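PDB 2E7Z: acetylene hydratase Ahy from Pelobacter acetylenicus, which catalyses the non-redox hydration of acetylene to acetaldehyde, using a tungsten-bis(molybdopterin guanine dinucleotide) cofactor and a [4Fe-4S] cluster. Local coordinates for residues 8-20 with 28-42. Residues are numbered along the deposited sequence; the frame is centred on the assembly and turned at random.
Sequences SCDINCVVEAEVK and KSISEPHPTTPPNSI. With SF4 (iron/sulfur cluster), chain D; MGD (2-amino-5,6-dimercapto-7-methyl-3,7,8a,9-tetrahydro-8-oxa-1,3,9,10-tetraaza-anthracen-4-one guanosine dinucleotide), chain F.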
ATOM      1  N   SER A   8      -8.166   0.598  11.940  1.00 10.29           N
ATOM      2  CA  SER A   8      -7.342  -0.528  12.366  1.00 10.60           C
ATOM      3  C   SER A   8      -6.792  -1.301  11.166  1.00 10.36           C
ATOM      4  O   SER A   8      -5.835  -2.052  11.301  1.00 10.62           O
ATOM      5  CB  SER A   8      -8.099  -1.447  13.328  1.00 10.67           C
ATOM      6  OG  SER A   8      -8.103  -0.919  14.651  1.00 11.82           O
ATOM      7  N   CYS A   9      -7.370  -1.082   9.983  1.00  9.41           N
ATOM      8  CA  CYS A   9      -6.710  -1.437   8.731  1.00 10.09           C
ATOM      9  C   CYS A   9      -7.246  -0.465   7.686  1.00 10.48           C
ATOM     10  O   CYS A   9      -8.093   0.384   7.992  1.00 10.76           O
ATOM     11  CB  CYS A   9      -6.867  -2.922   8.336  1.00 10.61           C
ATOM     12  SG  CYS A   9      -8.314  -3.405   7.346  1.00 11.34           S
ATOM     13  N   ASP A  10      -6.768  -0.595   6.465  1.00 10.14           N
ATOM     14  CA  ASP A  10      -6.966   0.473   5.492  1.00 10.47           C
ATOM     15  C   ASP A  10      -8.240   0.412   4.632  1.00 10.42           C
ATOM     16  O   ASP A  10      -8.498   1.330   3.856  1.00 10.81           O
ATOM     17  CB  ASP A  10      -5.717   0.648   4.618  1.00 11.96           C
ATOM     18  CG  ASP A  10      -5.335  -0.600   3.842  1.00 14.44           C
ATOM     19  OD1 ASP A  10      -5.793  -1.727   4.161  1.00 13.78           O
ATOM     20  OD2 ASP A  10      -4.505  -0.431   2.911  1.00 19.29           O
ATOM     21  N   ILE A  11      -9.057  -0.634   4.781  1.00 10.55           N
ATOM     22  CA  ILE A  11     -10.301  -0.659   4.022  1.00 10.64           C
ATOM     23  C   ILE A  11     -11.328   0.303   4.633  1.00 10.16           C
ATOM     24  O   ILE A  11     -12.222   0.762   3.925  1.00 11.54           O
ATOM     25  CB  ILE A  11     -10.881  -2.090   3.847  1.00 11.29           C
ATOM     26  CG1 ILE A  11     -11.859  -2.149   2.666  1.00 12.42           C
ATOM     27  CG2 ILE A  11     -11.530  -2.566   5.125  1.00 12.14           C
ATOM     28  CD1 ILE A  11     -11.299  -1.678   1.322  1.00 13.92           C
ATOM     29  N   ASN A  12     -11.173   0.613   5.927  1.00 10.11           N
ATOM     30  CA  ASN A  12     -11.922   1.700   6.572  1.00 10.13           C
ATOM     31  C   ASN A  12     -13.445   1.484   6.631  1.00 10.17           C
ATOM     32  O   ASN A  12     -14.237   2.402   6.330  1.00 10.34           O
ATOM     33  CB  ASN A  12     -11.612   3.043   5.883  1.00 10.11           C
ATOM     34  CG  ASN A  12     -10.194   3.587   6.164  1.00  8.46           C
ATOM     35  OD1 ASN A  12      -9.832   4.591   5.563  1.00  8.73           O
ATOM     36  ND2 ASN A  12      -9.427   2.980   7.081  1.00  9.05           N
ATOM     37  N   CYS A  13     -13.849   0.282   7.045  1.00 10.52           N
ATOM     38  CA  CYS A  13     -15.245   0.039   7.408  1.00 11.15           C
ATOM     39  C   CYS A  13     -15.713   1.125   8.367  1.00 10.51           C
ATOM     40  O   CYS A  13     -14.979   1.518   9.273  1.00 10.94           O
ATOM     41  CB  CYS A  13     -15.371  -1.267   8.188  1.00 11.97           C
ATOM     42  SG  CYS A  13     -14.652  -2.718   7.364  1.00 13.41           S
ATOM     43  N   VAL A  14     -16.948   1.586   8.186  1.00 10.87           N
ATOM     44  CA  VAL A  14     -17.552   2.480   9.166  1.00 11.94           C
ATOM     45  C   VAL A  14     -18.263   1.646  10.224  1.00 11.51           C
ATOM     46  O   VAL A  14     -19.124   0.817   9.896  1.00 12.87           O
ATOM     47  CB  VAL A  14     -18.492   3.498   8.505  1.00 11.81           C
ATOM     48  CG1 VAL A  14     -19.086   4.471   9.562  1.00 12.56           C
ATOM     49  CG2 VAL A  14     -17.726   4.274   7.425  1.00 12.41           C
ATOM     50  N   VAL A  15     -17.870   1.856  11.479  1.00 11.45           N
ATOM     51  CA  VAL A  15     -18.374   1.095  12.610  1.00 12.27           C
ATOM     52  C   VAL A  15     -19.101   2.038  13.561  1.00 12.77           C
ATOM     53  O   VAL A  15     -19.140   3.258  13.350  1.00 12.84           O
ATOM     54  CB  VAL A  15     -17.213   0.329  13.352  1.00 12.78           C
ATOM     55  CG1 VAL A  15     -16.499  -0.655  12.418  1.00 12.93           C
ATOM     56  CG2 VAL A  15     -16.192   1.294  13.938  1.00 13.43           C
ATOM     57  N   GLU A  16     -19.697   1.472  14.602  1.00 13.94           N
ATOM     58  CA  GLU A  16     -20.291   2.283  15.643  1.00 14.34           C
ATOM     59  C   GLU A  16     -19.459   2.109  16.907  1.00 14.15           C
ATOM     60  O   GLU A  16     -18.894   1.043  17.142  1.00 15.06           O
ATOM     61  CB  GLU A  16     -21.765   1.927  15.851  1.00 16.50           C
ATOM     62  CG  GLU A  16     -22.671   2.611  14.811  1.00 20.40           C
ATOM     63  CD  GLU A  16     -24.155   2.368  15.036  1.00 26.00           C
ATOM     64  OE1 GLU A  16     -24.488   1.332  15.643  1.00 24.95           O
ATOM     65  OE2 GLU A  16     -24.982   3.212  14.593  1.00 28.14           O
ATOM     66  N   ALA A  17     -19.332   3.182  17.682  1.00 13.77           N
ATOM     67  CA  ALA A  17     -18.593   3.130  18.939  1.00 14.39           C
ATOM     68  C   ALA A  17     -19.366   3.833  20.016  1.00 15.71           C
ATOM     69  O   ALA A  17     -20.079   4.807  19.756  1.00 15.15           O
ATOM     70  CB  ALA A  17     -17.223   3.780  18.794  1.00 14.13           C
ATOM     71  N   GLU A  18     -19.194   3.342  21.235  1.00 16.36           N
ATOM     72  CA  GLU A  18     -19.813   3.957  22.389  1.00 18.42           C
ATOM     73  C   GLU A  18     -18.928   3.777  23.612  1.00 17.49           C
ATOM     74  O   GLU A  18     -18.395   2.693  23.850  1.00 18.59           O
ATOM     75  CB  GLU A  18     -21.166   3.308  22.656  1.00 19.09           C
ATOM     76  CG  GLU A  18     -21.987   4.062  23.670  1.00 24.75           C
ATOM     77  CD  GLU A  18     -23.332   3.417  23.933  1.00 29.35           C
ATOM     78  OE1 GLU A  18     -23.513   2.216  23.594  1.00 33.16           O
ATOM     79  OE2 GLU A  18     -24.206   4.122  24.485  1.00 33.18           O
ATOM     80  N   VAL A  19     -18.777   4.851  24.381  1.00 18.19           N
ATOM     81  CA  VAL A  19     -18.055   4.794  25.647  1.00 17.75           C
ATOM     82  C   VAL A  19     -18.982   4.227  26.712  1.00 18.61           C
ATOM     83  O   VAL A  19     -20.072   4.748  26.935  1.00 19.08           O
ATOM     84  CB  VAL A  19     -17.582   6.187  26.079  1.00 17.54           C
ATOM     85  CG1 VAL A  19     -16.705   6.104  27.304  1.00 18.81           C
ATOM     86  CG2 VAL A  19     -16.815   6.850  24.951  1.00 17.98           C
ATOM     87  N   LYS A  20     -18.548   3.141  27.342  0.50 18.39           N
ATOM     88  CA  LYS A  20     -19.326   2.506  28.411  0.50 19.01           C
ATOM     89  C   LYS A  20     -19.102   3.224  29.735  0.50 19.26           C
ATOM     90  O   LYS A  20     -18.223   4.080  29.848  0.50 19.25           O
ATOM     91  CB  LYS A  20     -18.961   1.025  28.518  0.50 19.08           C
ATOM     92  CG  LYS A  20     -19.484   0.199  27.358  0.50 20.48           C
ATOM     93  CD  LYS A  20     -18.789  -1.147  27.282  0.50 21.68           C
ATOM     94  CE  LYS A  20     -19.581  -2.122  26.438  0.50 23.42           C
ATOM     95  NZ  LYS A  20     -18.807  -3.360  26.127  0.50 24.47           N
ATOM     96  N   LYS A  28     -18.709  -1.826  17.475  1.00 16.93           N
ATOM     97  CA  LYS A  28     -19.554  -2.843  16.844  1.00 18.04           C
ATOM     98  C   LYS A  28     -19.893  -2.481  15.404  1.00 18.17           C
ATOM     99  O   LYS A  28     -19.693  -1.340  14.981  1.00 17.11           O
ATOM    100  CB  LYS A  28     -20.826  -3.076  17.660  1.00 19.17           C
ATOM    101  CG  LYS A  28     -21.760  -1.892  17.742  1.00 22.57           C
ATOM    102  CD  LYS A  28     -22.990  -2.228  18.591  1.00 26.86           C
ATOM    103  CE  LYS A  28     -22.602  -2.768  19.966  1.00 29.83           C
ATOM    104  NZ  LYS A  28     -23.786  -2.905  20.876  1.00 34.21           N
ATOM    105  N   SER A  29     -20.368  -3.453  14.629  1.00 18.03           N
ATOM    106  CA  SER A  29     -20.774  -3.180  13.269  1.00 18.68           C
ATOM    107  C   SER A  29     -21.901  -2.159  13.299  1.00 18.14           C
ATOM    108  O   SER A  29     -22.731  -2.149  14.221  1.00 18.83           O
ATOM    109  CB  SER A  29     -21.175  -4.450  12.505  1.00 19.44           C
ATOM    110  OG  SER A  29     -22.272  -5.091  13.118  1.00 22.73           O
ATOM    111  N   ILE A  30     -21.874  -1.251  12.339  1.00 18.29           N
ATOM    112  CA  ILE A  30     -22.848  -0.176  12.311  1.00 18.50           C
ATOM    113  C   ILE A  30     -24.266  -0.759  12.233  1.00 19.46           C
ATOM    114  O   ILE A  30     -24.565  -1.607  11.390  1.00 19.09           O
ATOM    115  CB  ILE A  30     -22.524   0.833  11.188  1.00 18.71           C
ATOM    116  CG1 ILE A  30     -23.388   2.092  11.343  1.00 17.80           C
ATOM    117  CG2 ILE A  30     -22.647   0.193   9.810  1.00 18.15           C
ATOM    118  CD1 ILE A  30     -22.740   3.314  10.763  1.00 17.49           C
ATOM    119  N   SER A  31     -25.122  -0.297  13.139  1.00 20.18           N
ATOM    120  CA  SER A  31     -26.490  -0.828  13.260  1.00 21.42           C
ATOM    121  C   SER A  31     -27.479  -0.187  12.282  1.00 21.66           C
ATOM    122  O   SER A  31     -28.600  -0.682  12.108  1.00 23.30           O
ATOM    123  CB  SER A  31     -26.999  -0.681  14.703  1.00 21.58           C
ATOM    124  OG  SER A  31     -27.018   0.687  15.089  1.00 24.97           O
ATOM    125  N   GLU A  32     -27.080   0.921  11.670  1.00 21.41           N
ATOM    126  CA  GLU A  32     -27.883   1.612  10.674  1.00 20.97           C
ATOM    127  C   GLU A  32     -27.437   1.229   9.273  1.00 20.20           C
ATOM    128  O   GLU A  32     -26.286   0.832   9.086  1.00 19.78           O
ATOM    129  CB  GLU A  32     -27.744   3.130  10.839  1.00 22.27           C
ATOM    130  CG  GLU A  32     -28.229   3.638  12.184  1.00 24.53           C
ATOM    131  CD  GLU A  32     -29.736   3.617  12.301  1.00 29.58           C
ATOM    132  OE1 GLU A  32     -30.429   3.604  11.255  1.00 31.52           O
ATOM    133  OE2 GLU A  32     -30.229   3.612  13.448  1.00 32.01           O
ATOM    134  N   PRO A  33     -28.333   1.355   8.279  1.00 19.41           N
ATOM    135  CA  PRO A  33     -27.946   1.083   6.893  1.00 19.52           C
ATOM    136  C   PRO A  33     -26.955   2.132   6.370  1.00 18.87           C
ATOM    137  O   PRO A  33     -27.332   3.269   6.087  1.00 19.34           O
ATOM    138  CB  PRO A  33     -29.277   1.123   6.139  1.00 20.06           C
ATOM    139  CG  PRO A  33     -30.179   1.979   7.021  1.00 19.68           C
ATOM    140  CD  PRO A  33     -29.764   1.715   8.412  1.00 20.21           C
ATOM    141  N   HIS A  34     -25.692   1.740   6.262  1.00 18.28           N
ATOM    142  CA  HIS A  34     -24.642   2.663   5.837  1.00 17.49           C
ATOM    143  C   HIS A  34     -24.512   2.676   4.304  1.00 17.65           C
ATOM    144  O   HIS A  34     -24.659   1.617   3.657  1.00 18.96           O
ATOM    145  CB  HIS A  34     -23.309   2.305   6.490  1.00 17.12           C
ATOM    146  CG  HIS A  34     -22.256   3.361   6.319  1.00 14.37           C
ATOM    147  ND1 HIS A  34     -21.403   3.384   5.240  1.00 14.27           N
ATOM    148  CD2 HIS A  34     -21.938   4.442   7.072  1.00 12.96           C
ATOM    149  CE1 HIS A  34     -20.597   4.428   5.336  1.00 12.99           C
ATOM    150  NE2 HIS A  34     -20.905   5.090   6.437  1.00 13.22           N
ATOM    151  N   PRO A  35     -24.269   3.860   3.709  1.00 17.72           N
ATOM    152  CA  PRO A  35     -24.188   3.957   2.241  1.00 17.83           C
ATOM    153  C   PRO A  35     -23.092   3.124   1.585  1.00 17.98           C
ATOM    154  O   PRO A  35     -23.233   2.764   0.416  1.00 19.11           O
ATOM    155  CB  PRO A  35     -23.933   5.447   1.994  1.00 18.28           C
ATOM    156  CG  PRO A  35     -24.482   6.119   3.199  1.00 18.10           C
ATOM    157  CD  PRO A  35     -24.170   5.190   4.339  1.00 17.25           C
ATOM    158  N   THR A  36     -22.007   2.841   2.309  1.00 17.53           N
ATOM    159  CA  THR A  36     -20.872   2.127   1.702  1.00 17.01           C
ATOM    160  C   THR A  36     -20.481   0.861   2.434  1.00 16.87           C
ATOM    161  O   THR A  36     -20.060  -0.101   1.793  1.00 18.20           O
ATOM    162  CB  THR A  36     -19.601   2.999   1.547  1.00 17.62           C
ATOM    163  OG1 THR A  36     -18.973   3.166   2.825  1.00 16.84           O
ATOM    164  CG2 THR A  36     -19.904   4.372   0.903  1.00 17.96           C
ATOM    165  N   THR A  37     -20.608   0.849   3.759  1.00 15.77           N
ATOM    166  CA  THR A  37     -20.212  -0.305   4.565  1.00 16.02           C
ATOM    167  C   THR A  37     -21.424  -1.215   4.790  1.00 16.52           C
ATOM    168  O   THR A  37     -22.376  -0.826   5.460  1.00 16.48           O
ATOM    169  CB  THR A  37     -19.635   0.147   5.925  1.00 15.69           C
ATOM    170  OG1 THR A  37     -18.497   0.996   5.691  1.00 14.57           O
ATOM    171  CG2 THR A  37     -19.214  -1.047   6.759  1.00 16.32           C
ATOM    172  N   PRO A  38     -21.390  -2.437   4.231  1.00 16.78           N
ATOM    173  CA  PRO A  38     -22.525  -3.361   4.405  1.00 17.20           C
ATOM    174  C   PRO A  38     -22.687  -3.827   5.850  1.00 17.97           C
ATOM    175  O   PRO A  38     -21.757  -3.696   6.643  1.00 17.47           O
ATOM    176  CB  PRO A  38     -22.168  -4.561   3.514  1.00 17.98           C
ATOM    177  CG  PRO A  38     -20.911  -4.226   2.827  1.00 17.89           C
ATOM    178  CD  PRO A  38     -20.288  -3.026   3.451  1.00 16.74           C
ATOM    179  N   PRO A  39     -23.873  -4.381   6.207  1.00 18.69           N
ATOM    180  CA  PRO A  39     -24.082  -4.825   7.588  1.00 19.10           C
ATOM    181  C   PRO A  39     -23.091  -5.910   8.013  1.00 18.46           C
ATOM    182  O   PRO A  39     -22.532  -6.602   7.157  1.00 19.16           O
ATOM    183  CB  PRO A  39     -25.489  -5.429   7.550  1.00 19.46           C
ATOM    184  CG  PRO A  39     -26.144  -4.793   6.380  1.00 19.73           C
ATOM    185  CD  PRO A  39     -25.070  -4.587   5.371  1.00 20.28           C
ATOM    186  N   ASN A  40     -22.883  -6.041   9.322  1.00 19.41           N
ATOM    187  CA  ASN A  40     -21.992  -7.067   9.883  1.00 19.03           C
ATOM    188  C   ASN A  40     -20.550  -6.917   9.419  1.00 19.22           C
ATOM    189  O   ASN A  40     -19.810  -7.909   9.313  1.00 19.57           O
ATOM    190  CB  ASN A  40     -22.535  -8.467   9.558  1.00 20.15           C
ATOM    191  CG  ASN A  40     -24.027  -8.555   9.786  1.00 21.86           C
ATOM    192  OD1 ASN A  40     -24.801  -8.874   8.874  1.00 26.77           O
ATOM    193  ND2 ASN A  40     -24.446  -8.226  10.999  1.00 22.95           N
ATOM    194  N   SER A  41     -20.152  -5.675   9.154  1.00 18.24           N
ATOM    195  CA  SER A  41     -18.771  -5.398   8.759  1.00 16.88           C
ATOM    196  C   SER A  41     -17.942  -4.854   9.934  1.00 16.16           C
ATOM    197  O   SER A  41     -17.739  -3.642  10.075  1.00 15.87           O
ATOM    198  CB  SER A  41     -18.726  -4.469   7.544  1.00 17.16           C
ATOM    199  OG  SER A  41     -19.396  -5.026   6.407  1.00 18.36           O
ATOM    200  N   ILE A  42     -17.494  -5.766  10.790  1.00 15.81           N
ATOM    201  CA  ILE A  42     -16.486  -5.466  11.799  1.00 15.31           C
ATOM    202  C   ILE A  42     -15.681  -6.728  12.074  1.00 16.07           C
ATOM    203  O   ILE A  42     -16.233  -7.834  12.006  1.00 17.38           O
ATOM    204  CB  ILE A  42     -17.092  -4.888  13.100  1.00 15.18           C
ATOM    205  CG1 ILE A  42     -15.987  -4.196  13.905  1.00 14.99           C
ATOM    206  CG2 ILE A  42     -17.811  -5.984  13.919  1.00 16.47           C
ATOM    207  CD1 ILE A  42     -16.451  -3.369  15.079  1.00 15.07           C
TER
HETATM  208 FE1  SF4 D 800     -11.592  -4.808  10.407  1.00 13.31          FE
HETATM  209 FE2  SF4 D 800     -11.472  -2.146  10.772  1.00 11.40          FE
HETATM  210 FE3  SF4 D 800     -12.801  -3.168   8.645  1.00 12.64          FE
HETATM  211 FE4  SF4 D 800     -10.123  -3.252   8.727  1.00 11.66          FE
HETATM  212  S1  SF4 D 800     -11.353  -1.364   8.618  1.00 10.86           S
HETATM  213  S2  SF4 D 800     -11.537  -4.985   8.093  1.00 12.99           S
HETATM  214  S3  SF4 D 800      -9.721  -3.559  10.985  1.00 10.96           S
HETATM  215  S4  SF4 D 800     -13.361  -3.477  10.866  1.00 13.11           S
HETATM  216  PB  MGD F 802      -2.450 -11.896   1.656  0.50 11.83           P
HETATM  217  O1B MGD F 802      -3.383 -12.300   2.766  0.50 11.14           O
HETATM  218  O2B MGD F 802      -1.033 -11.540   2.006  0.50  9.53           O
HETATM  219  O3B MGD F 802      -3.052 -10.640   0.852  0.50 10.76           O
HETATM  220  O3A MGD F 802      -4.752  -8.836   1.056  0.50 10.00           O
HETATM  221  PA  MGD F 802      -4.568 -10.304   0.446  0.50 11.72           P
HETATM  222  O1A MGD F 802      -4.533 -10.172  -1.055  0.50 10.31           O
HETATM  223  O2A MGD F 802      -5.614 -11.203   1.079  0.50 12.29           O
HETATM  224  O5' MGD F 802      -2.420 -13.084   0.567  0.50 11.41           O
HETATM  225  C5' MGD F 802      -3.676 -13.544   0.106  0.50 10.44           C
HETATM  226  C4' MGD F 802      -3.465 -14.604  -0.960  0.50  9.33           C
HETATM  227  O4' MGD F 802      -2.589 -14.106  -1.977  0.50  9.80           O
HETATM  228  C3' MGD F 802      -2.814 -15.855  -0.376  0.50  9.30           C
HETATM  229  O3' MGD F 802      -3.765 -16.921  -0.383  0.50 10.26           O
HETATM  230  C2' MGD F 802      -1.649 -16.148  -1.295  0.50  9.09           C
HETATM  231  O2' MGD F 802      -1.536 -17.516  -1.682  0.50  9.23           O
HETATM  232  C1' MGD F 802      -1.977 -15.270  -2.497  0.50  9.64           C
HETATM  233  N9  MGD F 802      -0.809 -14.980  -3.351  0.50  8.55           N
HETATM  234  C8  MGD F 802       0.470 -14.791  -2.976  0.50 10.08           C
HETATM  235  N7  MGD F 802       1.278 -14.539  -4.037  0.50  9.90           N
HETATM  236  C5  MGD F 802       0.486 -14.597  -5.136  0.50  9.81           C
HETATM  237  C6  MGD F 802       0.663 -14.435  -6.595  0.50  9.47           C
HETATM  238  O6  MGD F 802       1.795 -14.226  -7.082  0.50  9.75           O
HETATM  239  N1  MGD F 802      -0.423 -14.544  -7.375  0.50  8.72           N
HETATM  240  C2  MGD F 802      -1.658 -14.790  -6.892  0.50  7.86           C
HETATM  241  N2  MGD F 802      -2.700 -14.870  -7.755  0.50  9.11           N
HETATM  242  N3  MGD F 802      -1.894 -14.947  -5.559  0.50  8.64           N
HETATM  243  C4  MGD F 802      -0.883 -14.864  -4.674  0.50  8.53           C
HETATM  244  C10 MGD F 802      -3.756  -7.816   1.065  0.50 10.66           C
HETATM  245  C11 MGD F 802      -4.399  -6.710   1.896  0.50  9.60           C
HETATM  246  O11 MGD F 802      -4.871  -7.267   3.134  0.50 11.23           O
HETATM  247  C12 MGD F 802      -3.479  -5.534   2.151  0.50 11.21           C
HETATM  248  S12 MGD F 802      -2.368  -5.040   0.971  0.50 13.81           S
HETATM  249  C13 MGD F 802      -3.524  -4.854   3.310  0.50 11.02           C
HETATM  250  S13 MGD F 802      -2.637  -3.423   3.576  0.50 12.39           S
HETATM  251  C14 MGD F 802      -4.340  -5.348   4.460  0.50  9.90           C
HETATM  252  N15 MGD F 802      -3.499  -6.064   5.410  0.50 10.57           N
HETATM  253  C16 MGD F 802      -4.116  -6.802   6.359  0.50 10.20           C
HETATM  254  C17 MGD F 802      -3.453  -7.255   7.601  0.50 10.91           C
HETATM  255  O17 MGD F 802      -2.253  -6.979   7.831  0.50 10.92           O
HETATM  256  N18 MGD F 802      -4.178  -7.986   8.468  0.50  9.95           N
HETATM  257  C19 MGD F 802      -5.466  -8.324   8.245  0.50 10.67           C
HETATM  258  N19 MGD F 802      -6.117  -9.051   9.177  0.50 10.50           N
HETATM  259  N20 MGD F 802      -6.137  -7.952   7.124  0.50 10.84           N
HETATM  260  C21 MGD F 802      -5.522  -7.214   6.178  0.50 10.82           C
HETATM  261  N22 MGD F 802      -6.180  -6.853   5.063  0.50 11.52           N
HETATM  262  C23 MGD F 802      -5.464  -6.263   3.951  0.50 10.54           C
HETATM  263  O   HOH W   1     -19.638  -1.696  10.494  1.00 14.35           O
HETATM  264  O   HOH W   2     -27.576   4.078  15.650  1.00 49.99           O
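C13 packs its CB against S41 O and the side chain of T37, while its SG, 2.3 Å from FE3, holds the iron-sulfur cluster that C9 grips through FE4. Between these two ligands D10, the active-site residue, reaches the molybdopterin instead, its OD2 3.6 Å from MGD S13. V14 follows, its N giving a nearly straight hydrogen bond (3.0 Å) to T37 OG1. Its side chain lies over one face of the H34 ring, a CH-pi contact with CB 3.9 Å from the centroid, and P35 CD covers the opposite face. The ring's rotation is fixed by ND1, which accepts the backbone N-H of both T36 and T37. One water bridges V14 O to I30 N and S41 O, tying the strand to both ends of the loop. V15 turns its CG1 to I42 CD1 (3.8 Å), close to the cluster. At E16 the backbone forms an antiparallel hydrogen-bonded pair with K28, E16 N to K28 O measuring 2.8 Å. With CG anti to its carbonyl carbon (chi1 -81°) and the chain extended beyond, E16 runs across I30 and brings OE1 to S31: OG binds on the syn side at 2.7 Å, whereas the S31 N-H comes from above the carboxylate plane. K1 adds a salt bridge to OE1, so the carboxylate is probably kept ionised. Strands 14-19 and 25-29 form a beta hairpin continuing from the cysteine-bearing cluster loop, with strand 2-5 completing the antiparallel sheet; helix 177-189 touches C13 and S41, and strand 474-476 meets V14 and H34.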